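PDB 5XEM: cysteine synthase from Fusobacterium nucleatum subsp. nucleatum strain ATCC 25586, which probably makes L-cysteine and acetate from O-acetyl-L-serine and hydrogen sulfide with pyridoxal 5'-phosphate, and is a hydrogen sulfide-producing enzyme. Local coordinates for residues Asn89-Ile94 against Lys136-Tyr141; Lys93-Asp98 against Leu128-Glu133; Val174-Thr179 against Leu279-Glu284; Gly272-Ala277 against Ile292-Thr297. All blocks are in the same frame, centred on the assembly; numbering follows the deposited sequence.

How the interactions relate
Following the chain from its N terminus, the turn and strand at 89-98 open interactions 1 and 2, which share K93 and I94. Interaction 2 closes first, at helix 123-136, and interaction 1 closes just beyond it at 136-141, so the shorter loop lies within the longer; both lie at the four-stranded parallel sheet. Farther on, strand 174-178 opens interaction 3 and helix 269-284 opens interaction 4. That helix then closes interaction 3 before strand 291-296 closes interaction 4, so these two cross. They tie one helix to neighbouring strands of the mixed sheet, where V293 N lies 2.8 Å from V174 O. Both reach PLP, across the chain's centre from interactions 1 and 2.

Interaction 1. Residues Asn89-Ile94 against Lys136-Tyr141; sequences NYKLKI and KNEKKY. With ACT (acetate ion), chain E.
K93 and E138 meet in a salt bridge at the protein surface, the two side chains reaching for each other from opposite directions. K93 NZ lies 3.1 Å from E138 OE2, although as a hydrogen bond the pairing is weak. The lysine gets there as a straight rod, extended beyond CG, whereas the glutamate folds back at its second torsion (chi2 -61°) to present OE2. K91, also extended, crosses E138 obliquely. Its NZ stays 4.2 Å from OE2, near enough for attraction but beyond a salt bridge.

In the parallel four-stranded sheet, strand 92-97 is separated from strand 141-142 by strand 68-72. The lysine-glutamate pairing therefore spans that middle strand, and both K91 and E138 rest on V68. E138 itself belongs to the short connection between helix 123-136 and strand 141-142.

A water completes the link by a second route, accepting from K91 NZ at 2.8 Å and donating to E138 OE1 at 3.2 Å. OE1 thus reaches K91 through the water, while OE2 is bonded directly to K93.

Backbone bonding is seen with an acetate ion, probably from the crystallisation liquor. L92 N donates to acetate OXT at 2.9 Å with an N-H...O angle of 159°, and Y90 O approaches the acetate methyl.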
# COMPACT_ATOMS: atom_id res chain seq x y z
N ASN A 89 6.35 0.78 20.82
CA ASN A 89 6.44 1.95 21.69
C ASN A 89 7.87 2.45 21.96
O ASN A 89 8.20 2.82 23.08
CB ASN A 89 5.74 1.68 23.03
CG ASN A 89 4.26 1.51 22.87
OD1 ASN A 89 3.60 2.34 22.27
ND2 ASN A 89 3.72 0.40 23.37
N TYR A 90 8.72 2.42 20.94
CA TYR A 90 10.04 3.04 21.05
C TYR A 90 10.03 4.43 20.46
O TYR A 90 9.42 4.65 19.40
CB TYR A 90 11.08 2.19 20.31
CG TYR A 90 11.27 0.77 20.80
CD1 TYR A 90 11.26 0.47 22.14
CD2 TYR A 90 11.56 -0.27 19.91
CE1 TYR A 90 11.46 -0.83 22.59
CE2 TYR A 90 11.78 -1.57 20.34
CZ TYR A 90 11.73 -1.84 21.70
OH TYR A 90 11.94 -3.10 22.18
N LYS A 91 10.75 5.35 21.09
CA LYS A 91 10.95 6.70 20.55
C LYS A 91 11.96 6.64 19.39
O LYS A 91 13.05 6.09 19.56
CB LYS A 91 11.45 7.61 21.64
CG LYS A 91 11.72 9.05 21.24
CD LYS A 91 12.16 9.84 22.46
CE LYS A 91 12.76 11.19 22.12
NZ LYS A 91 13.01 12.00 23.34
N LEU A 92 11.59 7.21 18.24
CA LEU A 92 12.39 7.17 17.01
C LEU A 92 12.68 8.61 16.57
O LEU A 92 11.78 9.47 16.61
CB LEU A 92 11.61 6.44 15.90
CG LEU A 92 12.28 6.37 14.50
CD1 LEU A 92 13.57 5.54 14.54
CD2 LEU A 92 11.31 5.80 13.46
N LYS A 93 13.94 8.87 16.20
CA LYS A 93 14.36 10.10 15.55
C LYS A 93 15.01 9.71 14.23
O LYS A 93 15.81 8.78 14.18
CB LYS A 93 15.36 10.88 16.42
CG LYS A 93 14.84 11.32 17.77
CD LYS A 93 15.84 12.25 18.44
CE LYS A 93 15.31 12.71 19.79
NZ LYS A 93 15.99 13.96 20.27
N ILE A 94 14.62 10.39 13.15
CA ILE A 94 15.12 10.10 11.84
C ILE A 94 15.76 11.36 11.24
O ILE A 94 15.26 12.47 11.44
CB ILE A 94 13.97 9.61 10.93
CG1 ILE A 94 13.51 8.21 11.36
CG2 ILE A 94 14.38 9.69 9.47
CD1 ILE A 94 14.50 7.11 11.11
N LYS A 136 24.79 12.92 21.23
CA LYS A 136 25.25 13.66 22.41
C LYS A 136 24.10 14.10 23.34
O LYS A 136 24.30 14.27 24.54
CB LYS A 136 26.12 14.87 21.99
CG LYS A 136 27.33 14.47 21.17
CD LYS A 136 28.33 15.61 20.93
CE LYS A 136 29.43 15.15 19.96
NZ LYS A 136 30.62 16.06 19.93
N ASN A 137 22.90 14.25 22.79
CA ASN A 137 21.74 14.71 23.55
C ASN A 137 20.89 13.59 24.14
O ASN A 137 19.83 13.87 24.71
CB ASN A 137 20.83 15.58 22.68
CG ASN A 137 21.47 16.88 22.26
OD1 ASN A 137 22.26 17.48 23.00
ND2 ASN A 137 21.12 17.34 21.06
N GLU A 138 21.34 12.33 24.01
CA GLU A 138 20.58 11.20 24.53
C GLU A 138 21.36 10.34 25.52
O GLU A 138 22.53 9.99 25.30
CB GLU A 138 20.13 10.27 23.39
CG GLU A 138 19.11 10.88 22.45
CD GLU A 138 17.81 11.28 23.12
OE1 GLU A 138 17.49 10.88 24.26
OE2 GLU A 138 17.08 12.01 22.43
N LYS A 139 20.68 9.98 26.60
CA LYS A 139 21.22 9.08 27.59
C LYS A 139 21.31 7.62 27.09
O LYS A 139 22.26 6.89 27.42
CB LYS A 139 20.37 9.17 28.86
CG LYS A 139 20.79 8.23 29.97
CD LYS A 139 19.96 8.45 31.24
CE LYS A 139 19.71 7.13 31.97
NZ LYS A 139 20.94 6.29 31.99
N LYS A 140 20.30 7.18 26.33
CA LYS A 140 20.25 5.80 25.83
C LYS A 140 19.83 5.86 24.36
O LYS A 140 18.81 6.49 24.05
CB LYS A 140 19.20 4.97 26.60
CG LYS A 140 19.49 4.70 28.08
CD LYS A 140 18.64 3.52 28.51
CE LYS A 140 18.72 3.16 29.97
NZ LYS A 140 17.69 2.10 30.17
N TYR A 141 20.59 5.24 23.46
CA TYR A 141 20.21 5.21 22.05
C TYR A 141 20.75 3.97 21.38
O TYR A 141 21.65 3.29 21.91
CB TYR A 141 20.67 6.47 21.32
CG TYR A 141 22.15 6.71 21.35
CD1 TYR A 141 22.99 6.02 20.50
CD2 TYR A 141 22.72 7.64 22.24
CE1 TYR A 141 24.35 6.23 20.53
CE2 TYR A 141 24.09 7.87 22.26
CZ TYR A 141 24.90 7.14 21.42
OH TYR A 141 26.25 7.34 21.43
C ACT E . 7.84 7.31 17.61
O ACT E . 6.77 7.57 18.25
OXT ACT E . 8.84 8.07 17.74
CH3 ACT E . 7.89 6.10 16.70
O HOH W 1 14.48 10.54 25.27

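Interaction 2. Residues Lys93-Asp98 against Leu128-Glu133; sequences KIVMPD and LEKLEE
V95 faces helix 123-136 with both methyl groups: CG1 lies against K130, while CG2 meets L131 and, more loosely, K130 CG. The distance from V95 CG2 to L131 CD2 is 3.6 Å, the two side chains sliding past each other in opposite directions. CG1 rests on the base of the lysine, with K130 CB and CG each 4.0 Å away and the two side chains crossing at about a right angle. L131 leaves its backbone alongside the strand, and its CD2 methyl comes in on V95.

The next shell explains how a lysine can serve as an apolar wall. K130 starts toward the strand with CG anti to the backbone N (chi1 -179°), then bends at chi2, 69°, so that its end leads away from the sheet. There NZ binds OE2 of E133, one helical turn on, at 2.6 Å; it meets that oxygen from above the carboxylate plane, 43° out of it. V95 is further enclosed by C127 and L134 of the same helix, while L131 also reaches I70 on strand 68-72.

Farther out stands the alpha/beta architecture of the domain. I94 and M96 point from strand 92-97 to helix 103-110 on the other face of the sheet, and backbone bonding to E71 holds V95 in line with strand 68-72.

The methylenes of K130 thus pack against valine while its ammonium group pairs with E133, which probably helps keep the charge away from the apolar contact.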
# COMPACT_ATOMS: atom_id res chain seq x y z
N LYS A 93 13.94 8.87 16.20
CA LYS A 93 14.36 10.10 15.55
C LYS A 93 15.01 9.71 14.23
O LYS A 93 15.81 8.78 14.18
CB LYS A 93 15.36 10.88 16.42
CG LYS A 93 14.84 11.32 17.77
CD LYS A 93 15.84 12.25 18.44
CE LYS A 93 15.31 12.71 19.79
NZ LYS A 93 15.99 13.96 20.27
N ILE A 94 14.62 10.39 13.15
CA ILE A 94 15.12 10.10 11.84
C ILE A 94 15.76 11.36 11.24
O ILE A 94 15.26 12.47 11.44
CB ILE A 94 13.97 9.61 10.93
CG1 ILE A 94 13.51 8.21 11.36
CG2 ILE A 94 14.38 9.69 9.47
CD1 ILE A 94 14.50 7.11 11.11
N VAL A 95 16.88 11.18 10.57
CA VAL A 95 17.53 12.25 9.80
C VAL A 95 17.45 11.90 8.35
O VAL A 95 17.84 10.79 7.94
CB VAL A 95 19.01 12.46 10.17
CG1 VAL A 95 19.56 13.67 9.43
CG2 VAL A 95 19.14 12.65 11.69
N MET A 96 16.97 12.85 7.54
CA MET A 96 16.75 12.63 6.12
C MET A 96 17.12 13.87 5.31
O MET A 96 17.04 14.98 5.83
CB MET A 96 15.26 12.32 5.89
CG MET A 96 14.89 11.84 4.49
SD MET A 96 13.16 11.32 4.37
CE MET A 96 12.38 12.81 4.98
N PRO A 97 17.49 13.68 4.03
CA PRO A 97 17.69 14.86 3.18
C PRO A 97 16.37 15.57 2.86
O PRO A 97 15.37 14.90 2.60
CB PRO A 97 18.26 14.26 1.88
CG PRO A 97 18.76 12.92 2.23
CD PRO A 97 17.81 12.44 3.30
N ASP A 98 16.41 16.90 2.83
CA ASP A 98 15.27 17.72 2.43
C ASP A 98 14.85 17.66 0.94
O ASP A 98 13.89 18.31 0.57
CB ASP A 98 15.49 19.18 2.87
CG ASP A 98 16.68 19.86 2.16
OD1 ASP A 98 17.11 19.37 1.08
OD2 ASP A 98 17.18 20.87 2.68
N LEU A 128 24.24 11.17 8.14
CA LEU A 128 25.07 10.41 9.08
C LEU A 128 25.86 11.34 10.00
O LEU A 128 25.96 11.10 11.22
CB LEU A 128 25.98 9.42 8.33
CG LEU A 128 25.33 8.17 7.71
CD1 LEU A 128 26.33 7.44 6.83
CD2 LEU A 128 24.88 7.20 8.81
N GLU A 129 26.41 12.43 9.46
CA GLU A 129 27.13 13.39 10.28
C GLU A 129 26.21 14.03 11.33
O GLU A 129 26.62 14.23 12.48
CB GLU A 129 27.79 14.46 9.41
CG GLU A 129 28.96 13.92 8.58
CD GLU A 129 29.51 14.94 7.60
OE1 GLU A 129 28.90 16.02 7.45
OE2 GLU A 129 30.55 14.66 6.96
N LYS A 130 24.96 14.31 10.96
CA LYS A 130 24.02 14.91 11.90
C LYS A 130 23.73 13.95 13.09
O LYS A 130 23.45 14.41 14.22
CB LYS A 130 22.72 15.29 11.17
CG LYS A 130 21.65 15.94 12.03
CD LYS A 130 22.05 17.33 12.49
CE LYS A 130 20.87 18.05 13.13
NZ LYS A 130 21.19 19.48 13.45
N LEU A 131 23.79 12.64 12.85
CA LEU A 131 23.53 11.68 13.93
C LEU A 131 24.46 11.91 15.12
O LEU A 131 24.05 11.72 16.27
CB LEU A 131 23.67 10.22 13.47
CG LEU A 131 22.74 9.72 12.37
CD1 LEU A 131 22.98 8.25 12.12
CD2 LEU A 131 21.28 9.96 12.72
N GLU A 132 25.69 12.37 14.85
CA GLU A 132 26.67 12.60 15.90
C GLU A 132 26.17 13.58 16.94
O GLU A 132 26.32 13.35 18.15
CB GLU A 132 28.03 13.07 15.34
CG GLU A 132 28.71 12.04 14.45
CD GLU A 132 28.81 10.68 15.15
OE1 GLU A 132 29.15 10.69 16.35
OE2 GLU A 132 28.49 9.65 14.52
N GLU A 133 25.56 14.65 16.46
CA GLU A 133 24.89 15.64 17.29
C GLU A 133 23.69 15.07 18.06
O GLU A 133 23.53 15.32 19.25
CB GLU A 133 24.48 16.77 16.34
CG GLU A 133 23.78 18.00 16.88
CD GLU A 133 23.54 19.01 15.75
OE1 GLU A 133 24.44 19.20 14.89
OE2 GLU A 133 22.44 19.58 15.69

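Interaction 3. Residues Val174-Thr179 against Leu279-Glu284; sequences VFICGT and LDYSKE. With PLP (pyridoxal-5'-phosphate), chain D.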
# COMPACT_ATOMS: atom_id res chain seq x y z
N VAL A 174 18.11 -15.31 -13.44
CA VAL A 174 18.69 -13.98 -13.28
C VAL A 174 17.94 -13.21 -12.14
O VAL A 174 16.75 -13.36 -11.99
CB VAL A 174 18.58 -13.19 -14.59
CG1 VAL A 174 19.22 -11.82 -14.43
CG2 VAL A 174 19.25 -13.95 -15.77
N PHE A 175 18.67 -12.46 -11.34
CA PHE A 175 18.09 -11.61 -10.29
C PHE A 175 18.69 -10.23 -10.50
O PHE A 175 19.91 -10.10 -10.65
CB PHE A 175 18.45 -12.17 -8.91
CG PHE A 175 18.12 -11.24 -7.76
CD1 PHE A 175 16.80 -10.95 -7.45
CD2 PHE A 175 19.14 -10.68 -6.98
CE1 PHE A 175 16.48 -10.10 -6.40
CE2 PHE A 175 18.82 -9.83 -5.92
CZ PHE A 175 17.49 -9.54 -5.64
N ILE A 176 17.84 -9.19 -10.56
CA ILE A 176 18.29 -7.84 -10.83
C ILE A 176 17.67 -6.98 -9.74
O ILE A 176 16.46 -7.07 -9.51
CB ILE A 176 17.91 -7.35 -12.25
CG1 ILE A 176 18.70 -8.16 -13.29
CG2 ILE A 176 18.20 -5.85 -12.40
CD1 ILE A 176 18.26 -8.02 -14.73
N CYS A 177 18.51 -6.17 -9.07
CA CYS A 177 18.09 -5.42 -7.90
C CYS A 177 18.75 -4.04 -7.85
O CYS A 177 19.97 -3.91 -8.08
CB CYS A 177 18.45 -6.21 -6.64
SG CYS A 177 17.77 -5.57 -5.10
N GLY A 178 17.96 -3.01 -7.54
CA GLY A 178 18.49 -1.68 -7.39
C GLY A 178 19.32 -1.57 -6.13
O GLY A 178 19.11 -2.33 -5.20
N THR A 179 20.26 -0.63 -6.09
CA THR A 179 21.14 -0.45 -4.93
C THR A 179 21.13 0.96 -4.36
O THR A 179 21.03 1.97 -5.09
CB THR A 179 22.62 -0.82 -5.25
OG1 THR A 179 23.14 0.06 -6.27
CG2 THR A 179 22.70 -2.28 -5.69
N LEU A 279 14.86 -5.06 -18.46
CA LEU A 279 14.38 -5.15 -19.84
C LEU A 279 15.54 -5.03 -20.81
O LEU A 279 15.56 -5.73 -21.80
CB LEU A 279 13.39 -4.05 -20.14
CG LEU A 279 11.93 -4.31 -19.87
CD1 LEU A 279 11.09 -3.17 -20.45
CD2 LEU A 279 11.48 -5.62 -20.50
N ASP A 280 16.49 -4.13 -20.53
CA ASP A 280 17.68 -4.00 -21.37
C ASP A 280 18.48 -5.28 -21.36
O ASP A 280 18.95 -5.73 -22.41
CB ASP A 280 18.58 -2.87 -20.88
CG ASP A 280 18.01 -1.51 -21.13
OD1 ASP A 280 17.01 -1.40 -21.86
OD2 ASP A 280 18.58 -0.54 -20.59
N TYR A 281 18.65 -5.87 -20.18
CA TYR A 281 19.33 -7.15 -20.04
C TYR A 281 18.61 -8.24 -20.82
O TYR A 281 19.24 -8.99 -21.57
CB TYR A 281 19.50 -7.55 -18.58
CG TYR A 281 20.22 -8.86 -18.43
CD1 TYR A 281 21.60 -8.92 -18.40
CD2 TYR A 281 19.51 -10.06 -18.36
CE1 TYR A 281 22.28 -10.13 -18.29
CE2 TYR A 281 20.17 -11.28 -18.25
CZ TYR A 281 21.55 -11.30 -18.23
OH TYR A 281 22.19 -12.51 -18.09
N SER A 282 17.29 -8.31 -20.67
CA SER A 282 16.50 -9.34 -21.33
C SER A 282 16.54 -9.19 -22.86
O SER A 282 16.66 -10.18 -23.58
CB SER A 282 15.07 -9.33 -20.82
OG SER A 282 14.33 -10.38 -21.39
N LYS A 283 16.47 -7.96 -23.36
CA LYS A 283 16.69 -7.71 -24.79
C LYS A 283 18.10 -8.12 -25.27
O LYS A 283 18.24 -8.71 -26.34
CB LYS A 283 16.42 -6.25 -25.15
CG LYS A 283 16.42 -6.00 -26.66
CD LYS A 283 15.72 -4.70 -27.03
CE LYS A 283 15.29 -4.65 -28.50
NZ LYS A 283 16.35 -4.16 -29.42
N GLU A 284 19.14 -7.82 -24.49
CA GLU A 284 20.51 -8.28 -24.82
C GLU A 284 20.63 -9.81 -24.79
O GLU A 284 21.55 -10.36 -25.39
CB GLU A 284 21.57 -7.68 -23.90
CG GLU A 284 21.84 -6.21 -24.13
CD GLU A 284 23.19 -5.73 -23.61
OE1 GLU A 284 23.75 -6.37 -22.69
OE2 GLU A 284 23.69 -4.71 -24.13
N1 PLP D . 14.73 1.71 -3.83
C2 PLP D . 14.19 2.43 -2.83
C2A PLP D . 12.82 3.09 -3.01
C3 PLP D . 14.86 2.58 -1.60
O3 PLP D . 14.29 3.30 -0.60
C4 PLP D . 16.10 1.98 -1.41
C4A PLP D . 16.86 2.12 -0.10
C5 PLP D . 16.63 1.24 -2.47
C6 PLP D . 15.91 1.12 -3.66
C5A PLP D . 17.97 0.53 -2.39
O4P PLP D . 17.87 -0.63 -1.49
P PLP D . 19.13 -1.19 -0.63
O1P PLP D . 18.79 -2.45 -0.06
O2P PLP D . 19.40 -0.13 0.32
O3P PLP D . 20.24 -1.23 -1.63
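Y281 makes the apolar contact, set against V174 and I176 of strand 174-178. The tyrosine takes its first torsion to -179°, which carries the ring off the helix toward the strand. CE2 of the Y281 ring then sits 3.8 Å from CG2 of V174 and 4.0 Å from its CG1, so both methyls of the valine bear on a single ring carbon. CG2 of V174 also reaches Y281 OH at 4.0 Å. I176 works nearer the helix: its CD1 lies 4.1 Å from Y281 CB, at the root of the ring. Both aliphatic groups approach the ring obliquely. F202 on neighbouring strand 200-206 adds an aromatic partner, its ring meeting that of Y281 with the planes at about 45°, and it touches V174 and I176 as well.

Polar contacts lie at the margins. S282, on the next position of the helix, ties it to T27 and N30 through hydrogen bonds of OG with T27 O and N30 ND2, whereas the D280-K276 salt bridge stays within the helix.

The cofactor contact belongs to the far end of the strand. T179 CA approaches PLP O3P to 3.5 Å, where the chain enters the glycine-rich turn before helix 183-195. G180, T181 and S184 of that region hydrogen-bond PLP, an arrangement consistent with a strand-turn-helix phosphate site.

Between these two segments the contact is apolar, consistent with burial of hydrocarbon rather than polar pairing: it occupies the first half of the strand, while the other end leads to the phosphate.

Interaction 4. Residues Gly272-Ala277 against Ile292-Thr297; sequences GATFKA and IVVLST. With PLP (pyridoxal-5'-phosphate), chain D.
Helix 272-277 runs nearly antiparallel to strand 292-296, at 168° with axes 8.1 Å apart, and comes nearest where the CA atoms of F275 and V294 are 6.4 Å from each other. Between them T274 and V294 slide past in opposite directions, bringing T274 CG2 within 3.6 Å of V294 CG1. The same threonine methyl faces the carbonyl of L295, with O at 4.0 Å. A first torsion of -54° sorts the two branches of T274, sending the methyl to the strand and OG1 back along the helix to a hydrogen bond with S270 O. V294 CG1 also lies 4.1 Å from F275 N, against the helix backbone. The F275 ring is a looser neighbour, its CD1 standing 4.5 Å from V294 CG2.

Helix 269-284 thus packs on the mixed sheet, F275 reaching strand 31-36 and T274 strand 174-178, as in the alpha/beta fold of this PLP-dependent family. Just past the strand, T297 comes up to the pyridine nitrogen of the cofactor, with CG2 at 3.3 Å from PLP N1. S270 also hydrogen-bonds PLP through OG.

T274 therefore joins two chemistries: its hydroxyl is satisfied within the helix, and its methyl packs against V294, on the strand that leads to the cofactor.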
# COMPACT_ATOMS: atom_id res chain seq x y z
N GLY A 272 11.03 1.41 -11.52
CA GLY A 272 11.17 1.76 -12.93
C GLY A 272 12.60 1.60 -13.42
O GLY A 272 12.84 1.04 -14.48
N ALA A 273 13.54 2.05 -12.61
CA ALA A 273 14.98 1.95 -12.95
C ALA A 273 15.44 0.51 -13.07
O ALA A 273 16.09 0.13 -14.07
CB ALA A 273 15.79 2.71 -11.92
N THR A 274 15.10 -0.31 -12.06
CA THR A 274 15.51 -1.71 -11.99
C THR A 274 14.85 -2.54 -13.08
O THR A 274 15.50 -3.37 -13.75
CB THR A 274 15.21 -2.29 -10.59
OG1 THR A 274 15.83 -1.45 -9.62
CG2 THR A 274 15.71 -3.72 -10.45
N PHE A 275 13.57 -2.26 -13.32
CA PHE A 275 12.83 -2.94 -14.35
C PHE A 275 13.37 -2.56 -15.73
O PHE A 275 13.49 -3.41 -16.59
CB PHE A 275 11.33 -2.63 -14.27
CG PHE A 275 10.51 -3.50 -15.17
CD1 PHE A 275 10.21 -4.80 -14.79
CD2 PHE A 275 10.09 -3.05 -16.41
CE1 PHE A 275 9.49 -5.61 -15.62
CE2 PHE A 275 9.37 -3.86 -17.26
CZ PHE A 275 9.06 -5.15 -16.86
N LYS A 276 13.71 -1.30 -15.93
CA LYS A 276 14.26 -0.87 -17.22
C LYS A 276 15.60 -1.56 -17.48
O LYS A 276 15.86 -2.05 -18.59
CB LYS A 276 14.39 0.66 -17.24
CG LYS A 276 15.24 1.21 -18.36
CD LYS A 276 14.69 0.92 -19.74
CE LYS A 276 15.56 1.62 -20.78
NZ LYS A 276 15.51 0.89 -22.08
N ALA A 277 16.44 -1.64 -16.45
CA ALA A 277 17.72 -2.33 -16.55
C ALA A 277 17.49 -3.80 -16.86
O ALA A 277 18.26 -4.42 -17.63
CB ALA A 277 18.51 -2.17 -15.26
N ILE A 292 13.66 -14.30 -14.98
CA ILE A 292 14.36 -13.11 -14.49
C ILE A 292 13.51 -12.53 -13.37
O ILE A 292 12.32 -12.28 -13.58
CB ILE A 292 14.53 -12.05 -15.59
CG1 ILE A 292 15.26 -12.63 -16.81
CG2 ILE A 292 15.27 -10.82 -15.04
CD1 ILE A 292 15.59 -11.61 -17.89
N VAL A 293 14.10 -12.36 -12.19
CA VAL A 293 13.38 -11.74 -11.06
C VAL A 293 13.91 -10.35 -10.83
O VAL A 293 15.15 -10.14 -10.77
CB VAL A 293 13.50 -12.56 -9.77
CG1 VAL A 293 12.82 -11.84 -8.60
CG2 VAL A 293 12.88 -13.95 -9.95
N VAL A 294 12.99 -9.38 -10.74
CA VAL A 294 13.30 -7.99 -10.47
C VAL A 294 12.68 -7.67 -9.10
O VAL A 294 11.50 -7.93 -8.87
CB VAL A 294 12.67 -7.07 -11.54
CG1 VAL A 294 12.68 -5.60 -11.13
CG2 VAL A 294 13.41 -7.29 -12.85
N LEU A 295 13.49 -7.14 -8.19
CA LEU A 295 12.97 -6.69 -6.92
C LEU A 295 12.42 -5.29 -7.11
O LEU A 295 13.14 -4.41 -7.51
CB LEU A 295 14.05 -6.70 -5.85
CG LEU A 295 13.51 -6.57 -4.42
CD1 LEU A 295 12.97 -7.91 -3.94
CD2 LEU A 295 14.55 -6.04 -3.48
N SER A 296 11.12 -5.12 -6.85
CA SER A 296 10.48 -3.80 -6.75
C SER A 296 10.55 -3.36 -5.30
O SER A 296 9.81 -3.90 -4.45
CB SER A 296 9.01 -3.85 -7.18
OG SER A 296 8.33 -2.64 -6.85
N THR A 297 11.40 -2.38 -5.02
CA THR A 297 11.73 -2.02 -3.63
C THR A 297 10.56 -1.38 -2.89
O THR A 297 10.34 -1.66 -1.71
CB THR A 297 12.97 -1.13 -3.56
OG1 THR A 297 14.07 -1.84 -4.15
CG2 THR A 297 13.29 -0.77 -2.11
N1 PLP D . 14.73 1.71 -3.83
C2 PLP D . 14.19 2.43 -2.83
C2A PLP D . 12.82 3.09 -3.01
C3 PLP D . 14.86 2.58 -1.60
O3 PLP D . 14.29 3.30 -0.60
C4 PLP D . 16.10 1.98 -1.41
C4A PLP D . 16.86 2.12 -0.10
C5 PLP D . 16.63 1.24 -2.47
C6 PLP D . 15.91 1.12 -3.66
C5A PLP D . 17.97 0.53 -2.39
O4P PLP D . 17.87 -0.63 -1.49
P PLP D . 19.13 -1.19 -0.63
O1P PLP D . 18.79 -2.45 -0.06
O2P PLP D . 19.40 -0.13 0.32
O3P PLP D . 20.24 -1.23 -1.63